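Local coordinates for carboxypeptidase 1 (Deinococcus radiodurans str. R1, PDB 5GIV) that is an M32-family metallocarboxypeptidase that removes amino acids one at a time from the C-terminus of peptides, probably with broad specificity, at the zinc ion site and the interface of chains A and B. Sequence-based numbering; all coordinates share one arbitrary frame. Chains: chain A/B, Carboxypeptidase 1.

Contact 1: the zinc ion site. Residues chain A 266-267, 270, 295-296, 299, 303, 422. With ZN (zinc ion), chain C.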
loop_
_atom_site.group_PDB
_atom_site.type_symbol
_atom_site.label_atom_id
_atom_site.label_comp_id
_atom_site.label_asym_id
_atom_site.label_seq_id
_atom_site.Cartn_x
_atom_site.Cartn_y
_atom_site.Cartn_z
ATOM N N HIS A 266 -7.803 13.207 16.244
ATOM C CA HIS A 266 -7.101 14.291 15.571
ATOM C C HIS A 266 -6.967 14.022 14.076
ATOM O O HIS A 266 -7.401 14.833 13.247
ATOM C CB HIS A 266 -5.727 14.480 16.220
ATOM C CG HIS A 266 -4.920 15.593 15.626
ATOM N ND1 HIS A 266 -4.788 16.821 16.237
ATOM C CD2 HIS A 266 -4.200 15.663 14.482
ATOM C CE1 HIS A 266 -4.018 17.597 15.494
ATOM N NE2 HIS A 266 -3.650 16.919 14.423
ATOM N N GLU A 267 -6.362 12.883 13.702
ATOM C CA GLU A 267 -6.165 12.586 12.278
ATOM C C GLU A 267 -7.487 12.391 11.538
ATOM O O GLU A 267 -7.597 12.759 10.361
ATOM C CB GLU A 267 -5.282 11.343 12.095
ATOM C CG GLU A 267 -3.857 11.453 12.645
ATOM C CD GLU A 267 -3.088 12.635 12.083
ATOM O OE1 GLU A 267 -3.331 13.030 10.921
ATOM O OE2 GLU A 267 -2.220 13.160 12.805
ATOM N N HIS A 270 -8.541 15.777 10.400
ATOM C CA HIS A 270 -7.894 16.056 9.122
ATOM C C HIS A 270 -8.629 15.363 7.986
ATOM O O HIS A 270 -8.895 15.965 6.942
ATOM C CB HIS A 270 -6.427 15.612 9.150
ATOM C CG HIS A 270 -5.518 16.536 9.898
ATOM N ND1 HIS A 270 -5.439 17.889 9.630
ATOM C CD2 HIS A 270 -4.637 16.300 10.902
ATOM C CE1 HIS A 270 -4.546 18.442 10.432
ATOM N NE2 HIS A 270 -4.042 17.499 11.208
ATOM N N HIS A 295 -6.535 23.415 8.038
ATOM C CA HIS A 295 -6.501 21.963 8.199
ATOM C C HIS A 295 -6.396 21.576 9.670
ATOM O O HIS A 295 -7.215 20.804 10.184
ATOM C CB HIS A 295 -5.348 21.363 7.397
ATOM C CG HIS A 295 -5.768 20.217 6.537
ATOM N ND1 HIS A 295 -6.300 19.057 7.057
ATOM C CD2 HIS A 295 -5.805 20.079 5.190
ATOM C CE1 HIS A 295 -6.627 18.245 6.068
ATOM N NE2 HIS A 295 -6.331 18.838 4.924
ATOM N N GLU A 296 -5.415 22.137 10.376
ATOM C CA GLU A 296 -5.250 21.840 11.792
ATOM C C GLU A 296 -6.421 22.341 12.629
ATOM O O GLU A 296 -6.609 21.873 13.757
ATOM C CB GLU A 296 -3.953 22.452 12.309
ATOM C CG GLU A 296 -3.600 22.034 13.724
ATOM C CD GLU A 296 -3.060 20.612 13.799
ATOM O OE1 GLU A 296 -2.455 20.268 14.834
ATOM O OE2 GLU A 296 -3.241 19.841 12.829
ATOM N N SER A 299 -8.630 19.093 12.670
ATOM C CA SER A 299 -8.140 18.065 13.581
ATOM C C SER A 299 -8.357 18.486 15.030
ATOM O O SER A 299 -8.803 17.688 15.857
ATOM C CB SER A 299 -6.672 17.763 13.293
ATOM O OG SER A 299 -5.920 18.951 13.255
ATOM N N GLU A 303 -10.740 16.749 17.765
ATOM C CA GLU A 303 -9.977 16.162 18.861
ATOM C C GLU A 303 -10.290 16.857 20.183
ATOM O O GLU A 303 -10.677 16.201 21.155
ATOM C CB GLU A 303 -8.470 16.232 18.572
ATOM C CG GLU A 303 -7.585 15.780 19.737
ATOM C CD GLU A 303 -6.152 16.335 19.698
ATOM O OE1 GLU A 303 -5.370 16.027 20.619
ATOM O OE2 GLU A 303 -5.796 17.075 18.753
ATOM N N TYR A 422 0.293 25.053 13.386
ATOM C CA TYR A 422 -0.296 24.305 14.491
ATOM C C TYR A 422 -1.061 25.233 15.425
ATOM O O TYR A 422 -2.159 24.902 15.887
ATOM C CB TYR A 422 0.786 23.553 15.267
ATOM C CG TYR A 422 1.551 22.537 14.446
ATOM C CD1 TYR A 422 0.934 21.381 13.983
ATOM C CD2 TYR A 422 2.899 22.715 14.170
ATOM C CE1 TYR A 422 1.621 20.444 13.248
ATOM C CE2 TYR A 422 3.600 21.785 13.431
ATOM C CZ TYR A 422 2.957 20.647 12.970
ATOM O OH TYR A 422 3.651 19.711 12.228
HETATM ZN ZN ZN C . -2.489 17.801 12.721
HETATM O O HOH W 1 -1.324 15.776 12.131
HETATM O O HOH W 2 -1.152 18.039 14.245
HETATM O O HOH W 3 -1.025 17.864 10.768
#

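Contact 2: the interface of chains A and B. Residues chain A 22-23, 26, 29, 53, 56; chain B 26, 30, 49, 52-53, 56.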
loop_
_atom_site.group_PDB
_atom_site.type_symbol
_atom_site.label_atom_id
_atom_site.label_comp_id
_atom_site.label_asym_id
_atom_site.label_seq_id
_atom_site.Cartn_x
_atom_site.Cartn_y
_atom_site.Cartn_z
ATOM N N ASP A 22 -3.581 12.413 -10.014
ATOM C CA ASP A 22 -3.268 10.984 -9.986
ATOM C C ASP A 22 -1.806 10.740 -9.613
ATOM O O ASP A 22 -1.506 9.853 -8.803
ATOM C CB ASP A 22 -3.626 10.336 -11.326
ATOM C CG ASP A 22 -5.129 10.310 -11.578
ATOM O OD1 ASP A 22 -5.899 10.502 -10.609
ATOM O OD2 ASP A 22 -5.551 10.077 -12.733
ATOM N N PHE A 23 -0.879 11.519 -10.180
ATOM C CA PHE A 23 0.490 11.448 -9.688
ATOM C C PHE A 23 0.525 11.672 -8.185
ATOM O O PHE A 23 1.203 10.944 -7.453
ATOM C CB PHE A 23 1.378 12.484 -10.383
ATOM C CG PHE A 23 1.980 12.010 -11.673
ATOM C CD1 PHE A 23 3.039 11.110 -11.669
ATOM C CD2 PHE A 23 1.529 12.500 -12.888
ATOM C CE1 PHE A 23 3.607 10.673 -12.857
ATOM C CE2 PHE A 23 2.095 12.071 -14.088
ATOM C CZ PHE A 23 3.139 11.158 -14.068
ATOM N N ILE A 26 -0.544 8.600 -6.295
ATOM C CA ILE A 26 0.462 7.544 -6.364
ATOM C C ILE A 26 1.665 7.883 -5.497
ATOM O O ILE A 26 2.172 7.028 -4.757
ATOM C CB ILE A 26 0.875 7.281 -7.822
ATOM C CG1 ILE A 26 -0.328 6.814 -8.643
ATOM C CG2 ILE A 26 1.990 6.258 -7.869
ATOM C CD1 ILE A 26 -0.023 6.648 -10.105
ATOM N N LEU A 29 0.671 7.080 -2.107
ATOM C CA LEU A 29 0.677 5.645 -1.842
ATOM C C LEU A 29 2.083 5.152 -1.547
ATOM O O LEU A 29 2.284 4.330 -0.653
ATOM C CB LEU A 29 0.086 4.879 -3.028
ATOM C CG LEU A 29 0.179 3.353 -2.930
ATOM C CD1 LEU A 29 -0.533 2.852 -1.682
ATOM C CD2 LEU A 29 -0.391 2.701 -4.186
ATOM N N LEU A 53 9.088 9.242 -9.322
ATOM C CA LEU A 53 7.756 9.813 -9.473
ATOM C C LEU A 53 7.759 11.314 -9.214
ATOM O O LEU A 53 7.049 12.067 -9.892
ATOM C CB LEU A 53 6.768 9.122 -8.541
ATOM C CG LEU A 53 5.890 8.036 -9.163
ATOM C CD1 LEU A 53 4.694 7.776 -8.249
ATOM C CD2 LEU A 53 5.441 8.404 -10.582
ATOM N N LEU A 56 8.755 12.921 -12.518
ATOM C CA LEU A 56 7.710 12.924 -13.539
ATOM C C LEU A 56 6.618 13.931 -13.201
ATOM O O LEU A 56 6.185 14.710 -14.059
ATOM C CB LEU A 56 7.116 11.524 -13.703
ATOM C CG LEU A 56 8.048 10.483 -14.324
ATOM C CD1 LEU A 56 7.459 9.091 -14.215
ATOM C CD2 LEU A 56 8.331 10.837 -15.778
ATOM N N ILE B 26 6.439 0.054 -8.843
ATOM C CA ILE B 26 5.369 0.967 -8.475
ATOM C C ILE B 26 4.023 0.414 -8.939
ATOM O O ILE B 26 3.041 0.431 -8.191
ATOM C CB ILE B 26 5.669 2.369 -9.049
ATOM C CG1 ILE B 26 6.992 2.883 -8.467
ATOM C CG2 ILE B 26 4.548 3.331 -8.746
ATOM C CD1 ILE B 26 7.488 4.173 -9.050
ATOM N N LEU B 30 0.626 -0.569 -6.685
ATOM C CA LEU B 30 -0.758 -0.178 -6.940
ATOM C C LEU B 30 -1.679 -1.388 -6.927
ATOM O O LEU B 30 -2.788 -1.328 -6.382
ATOM C CB LEU B 30 -0.855 0.567 -8.269
ATOM C CG LEU B 30 -0.380 2.019 -8.230
ATOM C CD1 LEU B 30 -0.116 2.576 -9.620
ATOM C CD2 LEU B 30 -1.414 2.876 -7.522
ATOM N N GLN B 49 -5.253 5.430 -11.970
ATOM C CA GLN B 49 -3.845 5.525 -11.598
ATOM C C GLN B 49 -3.025 4.429 -12.264
ATOM O O GLN B 49 -1.922 4.686 -12.768
ATOM C CB GLN B 49 -3.688 5.459 -10.079
ATOM C CG GLN B 49 -4.230 6.662 -9.350
ATOM C CD GLN B 49 -4.317 6.426 -7.865
ATOM O OE1 GLN B 49 -4.132 5.301 -7.391
ATOM N NE2 GLN B 49 -4.595 7.488 -7.114
ATOM N N LEU B 52 -2.531 5.258 -15.888
ATOM C CA LEU B 52 -1.541 6.316 -16.042
ATOM C C LEU B 52 -0.125 5.748 -15.996
ATOM O O LEU B 52 0.724 6.112 -16.818
ATOM C CB LEU B 52 -1.740 7.390 -14.966
ATOM C CG LEU B 52 -0.684 8.500 -14.934
ATOM C CD1 LEU B 52 -0.695 9.283 -16.240
ATOM C CD2 LEU B 52 -0.929 9.447 -13.767
ATOM N N LEU B 53 0.148 4.857 -15.039
ATOM C CA LEU B 53 1.481 4.274 -14.949
ATOM C C LEU B 53 1.739 3.297 -16.085
ATOM O O LEU B 53 2.854 3.242 -16.618
ATOM C CB LEU B 53 1.681 3.577 -13.604
ATOM C CG LEU B 53 2.496 4.353 -12.579
ATOM C CD1 LEU B 53 2.963 3.434 -11.476
ATOM C CD2 LEU B 53 3.683 4.998 -13.262
ATOM N N LEU B 56 2.903 5.324 -19.068
ATOM C CA LEU B 56 4.261 5.839 -18.925
ATOM C C LEU B 56 5.294 4.731 -19.098
ATOM O O LEU B 56 6.261 4.878 -19.857
ATOM C CB LEU B 56 4.417 6.501 -17.557
ATOM C CG LEU B 56 3.649 7.795 -17.319
ATOM C CD1 LEU B 56 3.702 8.154 -15.849
ATOM C CD2 LEU B 56 4.245 8.910 -18.162
HETATM O O HOH W 4 -5.591 10.296 -7.975
#

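Contact 1: the zinc ion site
Two helices, 257-275 and 292-306, carry the metal ligands on regular helical backbone, one turn of the first spacing the histidines of the HExxH motif (HEAGH, 266-270) while the second supplies A:Glu296. A:His266 NE2, A:His270 NE2 and A:Glu296 OE2 each bind the catalytic ZN at 2.2 Å; waters 1, 2 and 3 complete a near-octahedral shell. The two imidazoles leave the helix differently: A:His266 has CG anti to the backbone N (chi1 -179°), A:His270 anti to the carbonyl carbon (chi1 -77°). Second-shell bonds fix both rings. A:His266 ND1 donates in its ring plane to A:Glu303 OE2 at 2.7 Å, a nearly straight bond (163° at H) that enters from above the carboxylate plane. A:His270 ND1 donates to A:His295 ND1 at 3.0 Å, tilted from the acceptor ring. A:Glu303, if ionised as expected, may polarise A:His266 and strengthen its hold on the metal. A:Ser299 lies between the imidazoles, its CB over the centre of one face of each, and its OG, placed between the backbone N and the carbonyl carbon, donates to A:Glu296 O at 3.0 Å from above the carbonyl plane. A glycine here would remove the CB wedge and the hydroxyl, and would probably loosen the packing that sets the two rings. A:Glu296 bends at chi2, so that OE2 takes the metal while OE1 meets water 2 at 2.6 Å and lies at the edge of the A:Tyr422 ring. On the catalytic side, A:Glu267, the expected general base, holds metal-bound water 1 through OE2 at 2.8 Å.

Contact 2: the interface of chains A and B
Helices 8-36 and 43-62 of chain A pack against helices 8-36 and 43-61 of chain B in an almost wholly apolar patch that hides 339 Å² of protein surface. It belongs to a two-fold symmetric contact between copies of the protein; whether this is the dimer in solution the structure alone does not show. A:Ile26 is the central plug, with 78 Å² hidden by chain B, the largest share in the patch. From its CB the two branches part. CG2, anti to the backbone N, turns to its symmetry mate and touches B:Ile26 CG2 at 4.0 Å, the two side chains crossing at about a right angle near the two-fold axis. CG1 lies beside the backbone N (chi1 -61°) and runs along the aliphatic stem of B:Gln49, 3.9 Å from its CB, the two side chains sliding past each other in opposite directions. The extended chi2 of 175° carries CD1 on to the backbone of helix 43-61, 3.8 Å from B:Gln49 O; the same methyl also touches B:Leu30 CD1 at 4.1 Å and faces the branch point of B:Leu53. Leucines of chain B flank the plug at both ends, met by A:Leu29 at one and A:Phe23 at the other. A:Leu29 CD2 crosses obliquely onto B:Leu30 CD2 at 3.5 Å. At the other end A:Phe23 meets B:Leu56 tip to tip, CZ to CD1 at 3.5 Å, while the B:Leu52 CD2 methyl sits over one face of the phenyl ring, offset toward the rim. No polar group of one chain bonds directly to the other here. One polar link runs through water: water 4 lies 2.7 Å from the carboxylate OD1 of A:Asp22, and the side-chain amide NE2 of B:Gln49 donates to it at 3.1 Å with 160° at H.

Contact 1 and contact 2 lie about 27 Å apart, measured between the centres of their C-alpha atoms, and share neither a residue nor a secondary-structure element. The metal centre draws on helices 257-275, 292-306 and 420-439, whereas the chain contact uses helices 8-36 and 43-62 (43-61 in chain B) near the N-terminus. The centre of contact 2 is about 23 Å from A:Glu267, so no group of this patch reaches the zinc. Each subunit thus appears to carry a complete metal site; any effect of pairing on catalysis would have to be indirect, and the structure alone does not show one.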